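Local coordinates for putative calcium binding protein (Streptomyces coelicolor, PDB 3AKB) that binds calcium ions through EF-hand loops and probably takes part in calcium-mediated regulation, at residues A8-F13 with E75-G80; A35-A40 with V117-R122; A102-A107 with V149-I154. The protein carries 2 engineered substitutions. All coordinates share one frame; numbering follows the deposited sequence.

The four EF-hands follow one another in pairs, and contacts 1 and 3 are counterparts: each joins the incoming helix of a pair's first hand (2-13, 89-107) to the outgoing helix of its second (74-87, 151-161). They come in series along the chain, lie on opposite sides of its centre and have centres about 24 Å apart. Contact 2 crosses both in sequence, tying helix 23-37 of the first hand to helix 117-126 of the third, so it bridges the two halves. Its centre is about 26 Å from that of contact 1 but about 11 Å from that of contact 3, which it touches where Phe-37 packs on Ala-107 and Thr-120 on Val-149.

Contact 1. Residues A8-F13 with E75-G80; sequences ARFTTF and EEFVTG. With CA (calcium ion), chain F.
In the N-terminal EF-hand pair, Phe-10 and Phe-13 on the incoming helix of the first hand meet Phe-77 on the outgoing helix of the second, and the three rings form an aromatic cluster. The short helical segments run in broadly opposed directions but strongly crossed, at 138°, with axes 10.7 Å apart, a wide spacing that these large side chains fill. Phe-77 is the hub. Its CG stands anti to the backbone N (chi1 -171°), which carries the ring across the gap and lays one face over CA of Phe-10. The Phe-10 ring in turn directs its edge at that face, an offset edge-to-face pair with centroids 5.5 Å apart; CD1 of Phe-10 comes within 3.6 Å of Phe-77 CB, as the two side chains slide past each other in opposite directions. Phe-13 meets the far end of the Phe-77 ring, its CD2 lying 3.7 Å from Phe-77 CE1, and the side chains cross at about a right angle. At the rim of the same ring sits the CB of Arg-9, 4.1 Å from Phe-77 CZ; the rest of that arginine leads away, and its NE donates to the carbonyl of Tyr-161. One residue before Phe-77, Glu-76 grips a calcium ion with both carboxylate oxygens, OE1 at 2.5 Å and OE2 at 2.6 Å, alongside the carboxylates of Asp-65, Asp-67 and Asp-69 and the backbone O of Arg-71. Phe-77 thus follows the last ligand of the second loop in sequence. Around the cluster, Ile-21 of strand 20-21 touches both Phe-10 and Phe-13, Val-82 and Leu-85 further along helix 74-87 touch Phe-77, and the ring of Phe-162, just past helix 151-161, stacks on Phe-13.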
loop_
_atom_site.group_PDB
_atom_site.type_symbol
_atom_site.label_atom_id
_atom_site.label_comp_id
_atom_site.label_asym_id
_atom_site.label_seq_id
_atom_site.Cartn_x
_atom_site.Cartn_y
_atom_site.Cartn_z
ATOM N N ALA A 8 2.676 -8.925 10.139
ATOM C CA ALA A 8 2.973 -7.557 9.763
ATOM C C ALA A 8 2.368 -7.185 8.402
ATOM O O ALA A 8 1.842 -6.083 8.231
ATOM C CB ALA A 8 4.490 -7.314 9.771
ATOM N N ARG A 9 2.463 -8.090 7.430
ATOM C CA ARG A 9 1.895 -7.846 6.106
ATOM C C ARG A 9 0.374 -7.804 6.175
ATOM O O ARG A 9 -0.259 -6.948 5.557
ATOM C CB ARG A 9 2.404 -8.883 5.083
ATOM C CG ARG A 9 3.768 -8.543 4.435
ATOM C CD ARG A 9 4.890 -8.694 5.431
ATOM N NE ARG A 9 6.207 -8.431 4.857
ATOM C CZ ARG A 9 7.330 -8.546 5.563
ATOM N NH1 ARG A 9 7.257 -8.910 6.835
ATOM N NH2 ARG A 9 8.509 -8.249 5.010
ATOM N N PHE A 10 -0.209 -8.712 6.945
ATOM C CA PHE A 10 -1.650 -8.694 7.153
ATOM C C PHE A 10 -2.128 -7.378 7.756
ATOM O O PHE A 10 -3.123 -6.809 7.300
ATOM C CB PHE A 10 -2.109 -9.874 8.025
ATOM C CG PHE A 10 -3.613 -9.971 8.161
ATOM C CD1 PHE A 10 -4.367 -10.532 7.139
ATOM C CD2 PHE A 10 -4.257 -9.497 9.287
ATOM C CE1 PHE A 10 -5.766 -10.606 7.239
ATOM C CE2 PHE A 10 -5.657 -9.566 9.393
ATOM C CZ PHE A 10 -6.397 -10.132 8.360
ATOM N N THR A 11 -1.452 -6.924 8.805
ATOM C CA THR A 11 -1.779 -5.677 9.483
ATOM C C THR A 11 -1.738 -4.476 8.532
ATOM O O THR A 11 -2.573 -3.568 8.640
ATOM C CB THR A 11 -0.827 -5.447 10.693
ATOM O OG1 THR A 11 -0.953 -6.531 11.626
ATOM C CG2 THR A 11 -1.140 -4.137 11.422
ATOM N N THR A 12 -0.786 -4.470 7.601
ATOM C CA THR A 12 -0.661 -3.378 6.650
ATOM C C THR A 12 -1.940 -3.298 5.812
ATOM O O THR A 12 -2.432 -2.206 5.525
ATOM C CB THR A 12 0.569 -3.567 5.735
ATOM O OG1 THR A 12 1.761 -3.539 6.542
ATOM C CG2 THR A 12 0.627 -2.459 4.689
ATOM N N PHE A 13 -2.511 -4.441 5.448
ATOM C CA PHE A 13 -3.753 -4.442 4.657
ATOM C C PHE A 13 -4.995 -4.203 5.528
ATOM O O PHE A 13 -5.952 -3.547 5.107
ATOM C CB PHE A 13 -3.927 -5.775 3.915
ATOM C CG PHE A 13 -3.015 -5.954 2.717
ATOM C CD1 PHE A 13 -2.919 -4.979 1.724
ATOM C CD2 PHE A 13 -2.308 -7.156 2.554
ATOM C CE1 PHE A 13 -2.082 -5.198 0.583
ATOM C CE2 PHE A 13 -1.476 -7.381 1.421
ATOM C CZ PHE A 13 -1.369 -6.392 0.441
ATOM N N GLU A 75 -6.853 -16.247 8.382
ATOM C CA GLU A 75 -6.605 -17.609 7.900
ATOM C C GLU A 75 -6.423 -17.686 6.385
ATOM O O GLU A 75 -5.477 -18.323 5.901
ATOM C CB GLU A 75 -7.706 -18.564 8.383
ATOM C CG GLU A 75 -7.327 -20.044 8.394
ATOM C CD GLU A 75 -6.228 -20.397 9.398
ATOM O OE1 GLU A 75 -5.784 -19.521 10.171
ATOM O OE2 GLU A 75 -5.802 -21.571 9.408
ATOM N N GLU A 76 -7.305 -17.021 5.634
ATOM C CA GLU A 76 -7.197 -16.941 4.178
ATOM C C GLU A 76 -5.874 -16.312 3.721
ATOM O O GLU A 76 -5.259 -16.744 2.726
ATOM C CB GLU A 76 -8.376 -16.146 3.601
ATOM C CG GLU A 76 -9.647 -16.967 3.488
ATOM C CD GLU A 76 -10.839 -16.155 2.992
ATOM O OE1 GLU A 76 -10.999 -15.005 3.417
ATOM O OE2 GLU A 76 -11.625 -16.673 2.185
ATOM N N PHE A 77 -5.452 -15.285 4.443
ATOM C CA PHE A 77 -4.203 -14.609 4.118
ATOM C C PHE A 77 -2.992 -15.482 4.427
ATOM O O PHE A 77 -2.119 -15.615 3.586
ATOM C CB PHE A 77 -4.099 -13.278 4.856
ATOM C CG PHE A 77 -2.938 -12.440 4.412
ATOM C CD1 PHE A 77 -3.036 -11.648 3.269
ATOM C CD2 PHE A 77 -1.744 -12.443 5.125
ATOM C CE1 PHE A 77 -1.960 -10.872 2.837
ATOM C CE2 PHE A 77 -0.674 -11.664 4.697
ATOM C CZ PHE A 77 -0.778 -10.883 3.565
ATOM N N VAL A 78 -2.960 -16.070 5.625
ATOM C CA VAL A 78 -1.833 -16.899 6.082
ATOM C C VAL A 78 -1.739 -18.178 5.246
ATOM O O VAL A 78 -0.687 -18.455 4.665
ATOM C CB VAL A 78 -1.925 -17.220 7.609
ATOM C CG1 VAL A 78 -0.848 -18.219 8.035
ATOM C CG2 VAL A 78 -1.809 -15.947 8.442
ATOM N N THR A 79 -2.839 -18.932 5.159
ATOM C CA THR A 79 -2.853 -20.250 4.470
ATOM C C THR A 79 -2.859 -20.174 2.932
ATOM O O THR A 79 -2.492 -21.141 2.251
ATOM C CB THR A 79 -4.055 -21.151 4.926
ATOM O OG1 THR A 79 -5.290 -20.513 4.562
ATOM C CG2 THR A 79 -4.026 -21.394 6.454
ATOM N N GLY A 80 -3.279 -19.038 2.387
ATOM C CA GLY A 80 -3.424 -18.892 0.939
ATOM C C GLY A 80 -2.523 -17.831 0.336
ATOM O O GLY A 80 -1.639 -18.144 -0.474
HETATM CA CA CA F . -13.308 -14.759 2.484
HETATM O O HOH W 1 -14.059 -15.428 4.785
#

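Contact 2. Residues A35-A40 with V117-R122; sequences AEFGVA and VADTAR
Arg-122 takes hold of Glu-36 side-on, using two nitrogens for two different oxygens. NE donates to Glu-36 OE2 over 2.9 Å in a fairly straight bond (162°) that is part of a salt bridge and arrives on the anti side of that oxygen. NH2 gives a more bent bond (138°) to the backbone carbonyl O of Glu-36, also 2.9 Å long, approaching from above the carbonyl plane. Both acceptors lie near the guanidinium plane, whereas the carboxylate is turned steeply against it. The remaining nitrogen, NH1, goes back along its own helix to OD1 of Asp-119 at 2.9 Å, a bond tilted from the guanidinium plane, so every nitrogen of the group has an acceptor and its rotation is fixed. With two carboxylates bonded to it, the guanidinium very likely keeps its positive charge. A bend at chi3 folds the group flat over Phe-37, centres 4.2 Å apart and planes at 27°, with CE1 of the ring above the guanidinium centre. The edge of the ring meets the Asp-119 carbonyl, CZ lying 3.4 Å from O. Just beyond, Gly-38 closes helix 23-37 in a Schellman motif with positive phi. Phe-37 also rests on Val-106 and Ala-107 of helix 89-107. Asp-119 falls at the twelfth place of the loop that starts at Asp-108, where an EF-hand commonly has its bidentate acid; here its OD1 serves a salt-bridge network joining the outgoing helices of the first and third EF-hands.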
loop_
_atom_site.group_PDB
_atom_site.type_symbol
_atom_site.label_atom_id
_atom_site.label_comp_id
_atom_site.label_asym_id
_atom_site.label_seq_id
_atom_site.Cartn_x
_atom_site.Cartn_y
_atom_site.Cartn_z
ATOM N N ALA A 35 -6.793 13.120 3.149
ATOM C CA ALA A 35 -6.919 14.057 4.254
ATOM C C ALA A 35 -5.561 14.617 4.686
ATOM O O ALA A 35 -5.435 15.841 4.930
ATOM C CB ALA A 35 -7.635 13.399 5.413
ATOM N N GLU A 36 -4.536 13.755 4.720
ATOM C CA GLU A 36 -3.188 14.173 5.109
ATOM C C GLU A 36 -2.648 15.275 4.184
ATOM O O GLU A 36 -1.984 16.226 4.653
ATOM C CB GLU A 36 -2.248 12.949 5.117
ATOM C CG GLU A 36 -0.753 13.247 5.302
ATOM C CD GLU A 36 -0.445 13.848 6.645
ATOM O OE1 GLU A 36 -1.034 13.387 7.645
ATOM O OE2 GLU A 36 0.363 14.797 6.713
ATOM N N PHE A 37 -2.903 15.129 2.887
ATOM C CA PHE A 37 -2.410 16.069 1.872
ATOM C C PHE A 37 -3.416 17.162 1.474
ATOM O O PHE A 37 -3.110 18.014 0.645
ATOM C CB PHE A 37 -1.913 15.289 0.665
ATOM C CG PHE A 37 -0.622 14.598 0.932
ATOM C CD1 PHE A 37 0.581 15.301 0.831
ATOM C CD2 PHE A 37 -0.606 13.277 1.379
ATOM C CE1 PHE A 37 1.779 14.654 1.132
ATOM C CE2 PHE A 37 0.592 12.634 1.702
ATOM C CZ PHE A 37 1.778 13.312 1.570
ATOM N N GLY A 38 -4.607 17.135 2.058
ATOM C CA GLY A 38 -5.611 18.158 1.723
ATOM C C GLY A 38 -6.087 18.115 0.289
ATOM O O GLY A 38 -6.451 19.166 -0.304
ATOM N N VAL A 39 -6.119 16.908 -0.262
ATOM C CA VAL A 39 -6.579 16.673 -1.631
ATOM C C VAL A 39 -8.026 16.190 -1.575
ATOM O O VAL A 39 -8.339 15.249 -0.848
ATOM C CB VAL A 39 -5.678 15.662 -2.371
ATOM C CG1 VAL A 39 -6.251 15.307 -3.741
ATOM C CG2 VAL A 39 -4.271 16.211 -2.478
ATOM N N ALA A 40 -8.906 16.871 -2.302
ATOM C CA ALA A 40 -10.342 16.560 -2.244
ATOM C C ALA A 40 -10.690 15.221 -2.868
ATOM O O ALA A 40 -10.164 14.848 -3.919
ATOM C CB ALA A 40 -11.164 17.670 -2.915
ATOM N N VAL A 117 11.251 12.682 0.236
ATOM C CA VAL A 117 11.312 11.711 1.331
ATOM C C VAL A 117 10.359 12.097 2.504
ATOM O O VAL A 117 9.644 11.238 3.056
ATOM C CB VAL A 117 12.785 11.564 1.819
ATOM C CG1 VAL A 117 12.849 10.785 3.141
ATOM C CG2 VAL A 117 13.605 10.841 0.772
ATOM N N ALA A 118 10.339 13.365 2.884
ATOM C CA ALA A 118 9.488 13.813 4.000
ATOM C C ALA A 118 8.000 13.543 3.706
ATOM O O ALA A 118 7.236 13.136 4.570
ATOM C CB ALA A 118 9.727 15.295 4.298
ATOM N N ASP A 119 7.593 13.776 2.457
ATOM C CA ASP A 119 6.190 13.555 2.096
ATOM C C ASP A 119 5.864 12.069 1.916
ATOM O O ASP A 119 4.736 11.642 2.150
ATOM C CB ASP A 119 5.826 14.402 0.873
ATOM C CG ASP A 119 5.732 15.894 1.222
ATOM O OD1 ASP A 119 5.462 16.201 2.418
ATOM O OD2 ASP A 119 5.931 16.779 0.343
ATOM N N THR A 120 6.867 11.283 1.516
ATOM C CA THR A 120 6.742 9.840 1.532
ATOM C C THR A 120 6.473 9.334 2.955
ATOM O O THR A 120 5.608 8.467 3.148
ATOM C CB THR A 120 7.984 9.191 0.939
ATOM O OG1 THR A 120 8.095 9.640 -0.416
ATOM C CG2 THR A 120 7.867 7.650 0.955
ATOM N N ALA A 121 7.194 9.864 3.939
ATOM C CA ALA A 121 6.940 9.508 5.331
ATOM C C ALA A 121 5.501 9.823 5.763
ATOM O O ALA A 121 4.851 9.011 6.451
ATOM C CB ALA A 121 7.973 10.180 6.255
ATOM N N ARG A 122 4.989 10.984 5.336
ATOM C CA ARG A 122 3.598 11.380 5.630
ATOM C C ARG A 122 2.615 10.385 5.055
ATOM O O ARG A 122 1.629 10.029 5.698
ATOM C CB ARG A 122 3.308 12.755 5.047
ATOM C CG ARG A 122 3.986 13.862 5.807
ATOM C CD ARG A 122 3.828 15.206 5.060
ATOM N NE ARG A 122 2.437 15.644 4.915
ATOM C CZ ARG A 122 2.053 16.638 4.118
ATOM N NH1 ARG A 122 2.949 17.268 3.374
ATOM N NH2 ARG A 122 0.781 16.995 4.058
#

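Contact 3. Residues A102-A107 with V149-I154; sequences AALGVA and VGETEI. With CA (calcium ion), chain I.
Leu-104 is the one residue of 102-107 whose side chain packs against 149-154. Just ahead of it, Ala-102 and Ala-103 turn to helix 44-64, where both touch Leu-49. Leu-104 then points across the gap, and with CG anti to the carbonyl carbon (chi1 -73°) its branch point is brought toward the start of helix 151-161. Both methyls touch backbone there. CD1 sits 3.5 Å from the backbone N of Glu-151 and 3.7 Å from Glu-151 CB. CD2 lies 3.6 Å from the carbonyl O of Val-149. Ile-154, one turn further on, reaches back tip to tip, its CD1 3.7 Å from Leu-104 CD1. This is the C-terminal EF-hand pair, and the backbone that Leu-104 touches leads straight into a calcium site. At Gly-150, the N-cap of helix 151-161, the backbone N-H donates to Glu-153 OE1 (3.0 Å, 156°), as in one half of a capping box, and Glu-153 chelates the calcium ion through OE1 at 2.7 Å and OE2 at 2.4 Å. The carboxylate of Glu-151 is engaged elsewhere, in a salt bridge with Arg-97. Past Leu-104, Val-106 touches Leu-34 of helix 23-37, and Ala-107 packs on Val-115, whose backbone is hydrogen-bonded to that of Val-149.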
loop_
_atom_site.group_PDB
_atom_site.type_symbol
_atom_site.label_atom_id
_atom_site.label_comp_id
_atom_site.label_asym_id
_atom_site.label_seq_id
_atom_site.Cartn_x
_atom_site.Cartn_y
_atom_site.Cartn_z
ATOM N N ALA A 102 -1.160 6.866 -8.381
ATOM C CA ALA A 102 -2.090 7.876 -7.859
ATOM C C ALA A 102 -1.635 8.473 -6.526
ATOM O O ALA A 102 -1.822 9.675 -6.275
ATOM C CB ALA A 102 -3.494 7.278 -7.739
ATOM N N ALA A 103 -1.016 7.636 -5.692
ATOM C CA ALA A 103 -0.506 8.056 -4.402
ATOM C C ALA A 103 0.644 9.027 -4.606
ATOM O O ALA A 103 0.734 10.048 -3.922
ATOM C CB ALA A 103 -0.052 6.829 -3.588
ATOM N N LEU A 104 1.523 8.745 -5.564
ATOM C CA LEU A 104 2.581 9.714 -5.864
ATOM C C LEU A 104 2.008 11.065 -6.286
ATOM O O LEU A 104 2.533 12.120 -5.927
ATOM C CB LEU A 104 3.523 9.191 -6.959
ATOM C CG LEU A 104 4.437 8.076 -6.432
ATOM C CD1 LEU A 104 5.078 7.311 -7.544
ATOM C CD2 LEU A 104 5.570 8.608 -5.522
ATOM N N GLY A 105 0.934 11.038 -7.070
ATOM C CA GLY A 105 0.306 12.297 -7.510
ATOM C C GLY A 105 -0.225 13.086 -6.330
ATOM O O GLY A 105 -0.097 14.317 -6.273
ATOM N N VAL A 106 -0.842 12.381 -5.387
ATOM C CA VAL A 106 -1.357 13.037 -4.188
ATOM C C VAL A 106 -0.266 13.669 -3.333
ATOM O O VAL A 106 -0.461 14.771 -2.774
ATOM C CB VAL A 106 -2.213 12.047 -3.349
ATOM C CG1 VAL A 106 -2.585 12.614 -2.002
ATOM C CG2 VAL A 106 -3.467 11.692 -4.110
ATOM N N ALA A 107 0.862 12.960 -3.224
ATOM C CA ALA A 107 1.963 13.387 -2.361
ATOM C C ALA A 107 2.918 14.401 -3.022
ATOM O O ALA A 107 3.851 14.899 -2.373
ATOM C CB ALA A 107 2.737 12.160 -1.837
ATOM N N VAL A 149 11.424 10.346 -3.997
ATOM C CA VAL A 149 11.031 8.953 -4.025
ATOM C C VAL A 149 10.084 8.774 -5.201
ATOM O O VAL A 149 9.042 9.420 -5.262
ATOM C CB VAL A 149 10.334 8.567 -2.688
ATOM C CG1 VAL A 149 9.749 7.165 -2.760
ATOM C CG2 VAL A 149 11.311 8.693 -1.530
ATOM N N GLY A 150 10.464 7.932 -6.163
ATOM C CA GLY A 150 9.650 7.823 -7.383
ATOM C C GLY A 150 9.031 6.461 -7.599
ATOM O O GLY A 150 9.235 5.522 -6.818
ATOM N N GLU A 151 8.290 6.347 -8.685
ATOM C CA GLU A 151 7.569 5.108 -8.959
ATOM C C GLU A 151 8.518 3.927 -9.142
ATOM O O GLU A 151 8.193 2.809 -8.733
ATOM C CB GLU A 151 6.692 5.281 -10.203
ATOM C CG GLU A 151 5.714 4.102 -10.487
ATOM C CD GLU A 151 4.601 4.504 -11.431
ATOM O OE1 GLU A 151 4.263 5.691 -11.472
ATOM O OE2 GLU A 151 4.075 3.637 -12.141
ATOM N N THR A 152 9.684 4.163 -9.755
ATOM C CA THR A 152 10.642 3.071 -9.997
ATOM C C THR A 152 11.291 2.602 -8.697
ATOM O O THR A 152 11.898 1.517 -8.644
ATOM C CB THR A 152 11.705 3.441 -11.056
ATOM O OG1 THR A 152 12.440 4.574 -10.600
ATOM C CG2 THR A 152 11.042 3.764 -12.385
ATOM N N GLU A 153 11.157 3.404 -7.644
ATOM C CA GLU A 153 11.611 3.002 -6.306
ATOM C C GLU A 153 10.496 2.293 -5.541
ATOM O O GLU A 153 10.722 1.218 -4.973
ATOM C CB GLU A 153 12.186 4.203 -5.527
ATOM C CG GLU A 153 13.549 4.679 -6.123
ATOM C CD GLU A 153 14.037 6.039 -5.654
ATOM O OE1 GLU A 153 13.206 6.914 -5.356
ATOM O OE2 GLU A 153 15.280 6.281 -5.601
ATOM N N ILE A 154 9.284 2.854 -5.546
ATOM C CA ILE A 154 8.222 2.271 -4.726
ATOM C C ILE A 154 7.602 0.982 -5.263
ATOM O O ILE A 154 7.195 0.138 -4.471
ATOM C CB ILE A 154 7.137 3.295 -4.306
ATOM C CG1 ILE A 154 6.268 3.769 -5.479
ATOM C CG2 ILE A 154 7.762 4.495 -3.617
ATOM C CD1 ILE A 154 5.074 4.616 -5.010
HETATM CA CA CA I . 15.235 8.702 -5.323
HETATM O O HOH W 2 14.719 9.099 -7.488
#